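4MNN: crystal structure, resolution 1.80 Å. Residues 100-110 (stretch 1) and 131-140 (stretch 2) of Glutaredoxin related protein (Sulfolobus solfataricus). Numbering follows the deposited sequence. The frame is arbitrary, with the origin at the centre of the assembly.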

# COMPACT_ATOMS: atom_id res chain seq x y z
N ARG A 100 -8.29 -10.93 10.85
CA ARG A 100 -7.41 -11.98 10.36
C ARG A 100 -7.64 -12.24 8.88
O ARG A 100 -8.75 -12.06 8.36
N GLY A 101 -6.57 -12.63 8.19
CA GLY A 101 -6.71 -12.98 6.80
C GLY A 101 -6.52 -11.92 5.73
O GLY A 101 -6.00 -10.84 5.95
N SER A 102 -6.98 -12.27 4.55
CA SER A 102 -6.83 -11.39 3.41
C SER A 102 -7.70 -10.15 3.50
O SER A 102 -8.86 -10.21 3.89
N VAL A 103 -7.10 -9.02 3.15
CA VAL A 103 -7.81 -7.75 3.09
C VAL A 103 -7.34 -7.15 1.76
O VAL A 103 -6.15 -6.89 1.58
N LYS A 104 -8.26 -6.98 0.81
CA LYS A 104 -7.93 -6.37 -0.47
C LYS A 104 -8.69 -5.09 -0.65
O LYS A 104 -9.92 -5.05 -0.52
N LEU A 105 -7.95 -4.04 -0.98
CA LEU A 105 -8.55 -2.73 -1.21
C LEU A 105 -8.40 -2.39 -2.69
O LEU A 105 -7.30 -2.44 -3.21
N PHE A 106 -9.51 -2.08 -3.35
CA PHE A 106 -9.49 -1.65 -4.73
C PHE A 106 -9.63 -0.14 -4.76
O PHE A 106 -10.49 0.42 -4.10
N VAL A 107 -8.78 0.50 -5.56
CA VAL A 107 -8.80 1.94 -5.73
C VAL A 107 -8.59 2.29 -7.21
O VAL A 107 -8.36 1.41 -8.04
N THR A 108 -8.72 3.58 -7.52
CA THR A 108 -8.36 4.13 -8.83
C THR A 108 -7.83 5.53 -8.52
O THR A 108 -8.06 6.05 -7.42
N PRO A 109 -7.07 6.14 -9.44
CA PRO A 109 -6.51 7.49 -9.24
C PRO A 109 -7.62 8.53 -9.05
O PRO A 109 -7.55 9.37 -8.15
N ASP A 110 -8.65 8.47 -9.89
CA ASP A 110 -9.76 9.43 -9.80
C ASP A 110 -10.67 8.95 -8.69
O ASP A 110 -11.78 8.45 -8.94
N VAL A 131 -2.97 -9.99 9.28
CA VAL A 131 -3.73 -9.48 8.13
C VAL A 131 -2.77 -9.49 6.93
O VAL A 131 -1.60 -9.19 7.09
N LYS A 132 -3.25 -9.85 5.75
CA LYS A 132 -2.41 -9.82 4.56
C LYS A 132 -3.07 -8.78 3.66
O LYS A 132 -4.08 -9.07 3.02
N LEU A 133 -2.51 -7.56 3.67
CA LEU A 133 -3.04 -6.43 2.91
C LEU A 133 -2.51 -6.34 1.48
O LEU A 133 -1.31 -6.36 1.26
N GLU A 134 -3.42 -6.23 0.53
CA GLU A 134 -3.04 -6.04 -0.88
C GLU A 134 -3.89 -4.91 -1.39
O GLU A 134 -5.10 -4.87 -1.09
N ILE A 135 -3.29 -4.00 -2.15
CA ILE A 135 -4.03 -2.87 -2.71
C ILE A 135 -3.98 -3.05 -4.20
O ILE A 135 -2.95 -3.42 -4.72
N TYR A 136 -5.09 -2.81 -4.89
CA TYR A 136 -5.13 -2.95 -6.35
C TYR A 136 -5.65 -1.71 -7.03
O TYR A 136 -6.70 -1.22 -6.66
N ASP A 137 -4.90 -1.21 -8.02
CA ASP A 137 -5.36 -0.10 -8.85
C ASP A 137 -6.29 -0.84 -9.85
O ASP A 137 -5.83 -1.60 -10.74
N ALA A 138 -7.59 -0.66 -9.66
CA ALA A 138 -8.61 -1.32 -10.46
C ALA A 138 -8.57 -0.99 -11.96
O ALA A 138 -9.16 -1.74 -12.75
N THR A 139 -7.92 0.12 -12.33
CA THR A 139 -7.82 0.49 -13.75
C THR A 139 -6.73 -0.33 -14.42
O THR A 139 -6.78 -0.60 -15.63
N GLU A 140 -5.76 -0.74 -13.63
CA GLU A 140 -4.62 -1.51 -14.13
C GLU A 140 -4.91 -3.00 -13.98
O GLU A 140 -4.71 -3.79 -14.92

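The most unusual feature of this contact is a single water lodged on one face of a parallel strand pair, where it ties side chains of both strands to a backbone carbonyl. Water 1 accepts a hydrogen bond from Ser 102 OG at 2.7 Å and donates to Lys 132 O at 2.7 Å and to Glu 134 OE1 at 2.6 Å. Ser 102 adopts chi1 t (172°), and Glu 134 chi1 m with chi2 t. Lys 132 O is thereby used twice, because it also receives the backbone hydrogen bond from Val 103 N at 3.0 Å.

Strands 101-107 and 131-137 run parallel, their axes inclined by 23°, with seven backbone hydrogen bonds continuing as far as Ala 138 N to Val 107 O at 2.7 Å. In such a register the bridged residues lie side by side, and successive pairs alternate between the two faces of the sheet. Side chains therefore pack against lateral neighbours rather than pointing directly at the opposing strand.

On the face carrying the water, Lys 104 lies beside Glu 134. The lysine is extended (chi1 m, then t, t, t), and its CE comes within 3.4 Å of Glu 134 OE1. The charged atoms are less close: Lys 104 NZ is 4.1 Å from Glu 134 OE1, beyond a salt bridge, and it finds a hydrogen-bonding partner elsewhere in the structure. Lys 132, all t, starts on this face, but its end leads away from stretch 1.

Further along the same face, Phe 106 and Tyr 136 share chi1 m (-69° and -64°), which sends their rings the same way. The planes differ by only 11°, but with centroids 5.1 Å apart the rings are slid past each other and barely overlap. Tyr 136 CD1 lies over one face of the Phe 106 ring, and Phe 106 CD1 approaches Tyr 136 CB to 3.7 Å. Tyr 136 is the residue most covered by the other stretch, losing 89 Å².

The other face is mainly aliphatic. Gly 101, whose positive phi of 91° suits glycine, contributes no side chain beside Val 131. Val 131 (chi1 t) instead meets the next residue along on this face, Val 103 (chi1 t), with its CG1 3.6 Å from Val 103 CG2. The other branch, Val 103 CG1, sits 4.0 Å from Leu 133 CD1; Leu 133 is t, p, as is Leu 105. Ile 135, m at both chi angles, places CD1 3.9 Å from Leu 105 CB and CG2 4.3 Å from Val 107 CG2.

Beyond the strands, Thr 139 (chi1 p) points toward stretch 1, and its CG2 meets Thr 108 CG2 at 3.7 Å. Its polar groups serve its own stretch: Thr 139 OG1 and Thr 139 N donate to Asp 137 OD1 at 2.5 and 2.9 Å. This leaves the methyl group for Thr 108, whose CG2 also lies 3.9 Å from Ala 138 CB.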

# COMPACT_ATOMS: atom_id res chain seq x y z
CB ARG A 100 -7.64 -13.29 11.12
CG ARG A 100 -7.04 -13.31 12.53
CD ARG A 100 -7.08 -14.71 13.12
NE ARG A 100 -6.20 -14.86 14.28
CZ ARG A 100 -4.92 -15.20 14.23
NH1 ARG A 100 -4.21 -15.31 15.35
NH2 ARG A 100 -4.34 -15.46 13.06
CB SER A 102 -7.20 -12.16 2.14
OG SER A 102 -7.24 -11.31 1.01
CB VAL A 103 -7.42 -6.77 4.25
CG1 VAL A 103 -8.19 -5.42 4.09
CG2 VAL A 103 -7.75 -7.41 5.59
CB LYS A 104 -8.28 -7.29 -1.64
CG LYS A 104 -7.46 -8.58 -1.58
CD LYS A 104 -7.86 -9.57 -2.66
CE LYS A 104 -6.90 -10.78 -2.53
NZ LYS A 104 -6.99 -11.68 -3.68
CB LEU A 105 -7.81 -1.66 -0.38
CG LEU A 105 -8.23 -0.22 -0.76
CD1 LEU A 105 -9.69 -0.01 -0.38
CD2 LEU A 105 -7.35 0.83 -0.02
CB PHE A 106 -10.63 -2.31 -5.51
CG PHE A 106 -10.42 -3.80 -5.68
CD1 PHE A 106 -9.81 -4.30 -6.82
CD2 PHE A 106 -10.71 -4.68 -4.64
CE1 PHE A 106 -9.48 -5.65 -6.92
CE2 PHE A 106 -10.39 -6.03 -4.72
CZ PHE A 106 -9.77 -6.51 -5.87
CB VAL A 107 -7.61 2.63 -4.96
CG1 VAL A 107 -7.64 2.26 -3.47
CG2 VAL A 107 -6.25 2.21 -5.59
CB THR A 108 -9.56 4.26 -9.81
OG1 THR A 108 -10.51 5.23 -9.31
CG2 THR A 108 -10.24 2.91 -9.96
CB PRO A 109 -5.71 7.73 -10.52
CG PRO A 109 -5.17 6.38 -10.82
CD PRO A 109 -6.41 5.48 -10.58
CB ASP A 110 -10.54 9.48 -11.11
CG ASP A 110 -11.60 10.58 -11.13
OD1 ASP A 110 -12.46 10.53 -12.04
OD2 ASP A 110 -11.58 11.49 -10.26
CB VAL A 131 -4.23 -8.01 8.38
CG1 VAL A 131 -4.43 -7.28 7.06
CG2 VAL A 131 -5.57 -8.03 9.14
CB LYS A 132 -2.36 -11.17 3.84
CG LYS A 132 -1.44 -11.08 2.61
CD LYS A 132 -1.44 -12.34 1.79
CE LYS A 132 -0.37 -12.26 0.74
NZ LYS A 132 -0.26 -13.47 -0.10
CB LEU A 133 -2.72 -5.10 3.64
CG LEU A 133 -3.19 -3.82 2.91
CD1 LEU A 133 -4.72 -3.84 2.84
CD2 LEU A 133 -2.68 -2.57 3.64
CB GLU A 134 -3.30 -7.32 -1.68
CG GLU A 134 -2.31 -8.44 -1.26
CD GLU A 134 -2.56 -9.78 -1.93
OE1 GLU A 134 -3.63 -10.37 -1.72
OE2 GLU A 134 -1.66 -10.23 -2.66
CB ILE A 135 -3.35 -1.52 -2.42
CG1 ILE A 135 -2.88 -1.47 -0.96
CG2 ILE A 135 -4.31 -0.37 -2.78
CD1 ILE A 135 -3.98 -1.53 0.07
CB TYR A 136 -6.08 -4.08 -6.77
CG TYR A 136 -5.66 -5.45 -6.32
CD1 TYR A 136 -5.97 -5.92 -5.03
CD2 TYR A 136 -4.95 -6.29 -7.19
CE1 TYR A 136 -5.59 -7.20 -4.61
CE2 TYR A 136 -4.56 -7.58 -6.78
CZ TYR A 136 -4.89 -8.02 -5.50
OH TYR A 136 -4.49 -9.28 -5.10
CB ASP A 137 -4.20 0.54 -9.62
CG ASP A 137 -4.67 1.66 -10.59
OD1 ASP A 137 -5.81 1.62 -11.08
OD2 ASP A 137 -3.88 2.57 -10.89
CB ALA A 138 -9.99 -0.97 -9.89
CB THR A 139 -7.48 2.01 -13.95
OG1 THR A 139 -6.16 2.31 -13.46
CG2 THR A 139 -8.50 2.85 -13.21
CB GLU A 140 -3.37 -1.11 -13.33
CG GLU A 140 -2.07 -1.79 -13.75
CD GLU A 140 -1.71 -1.46 -15.18
OE1 GLU A 140 -1.82 -0.28 -15.55
OE2 GLU A 140 -1.32 -2.38 -15.91
O HOH W 1 -4.67 -10.44 0.71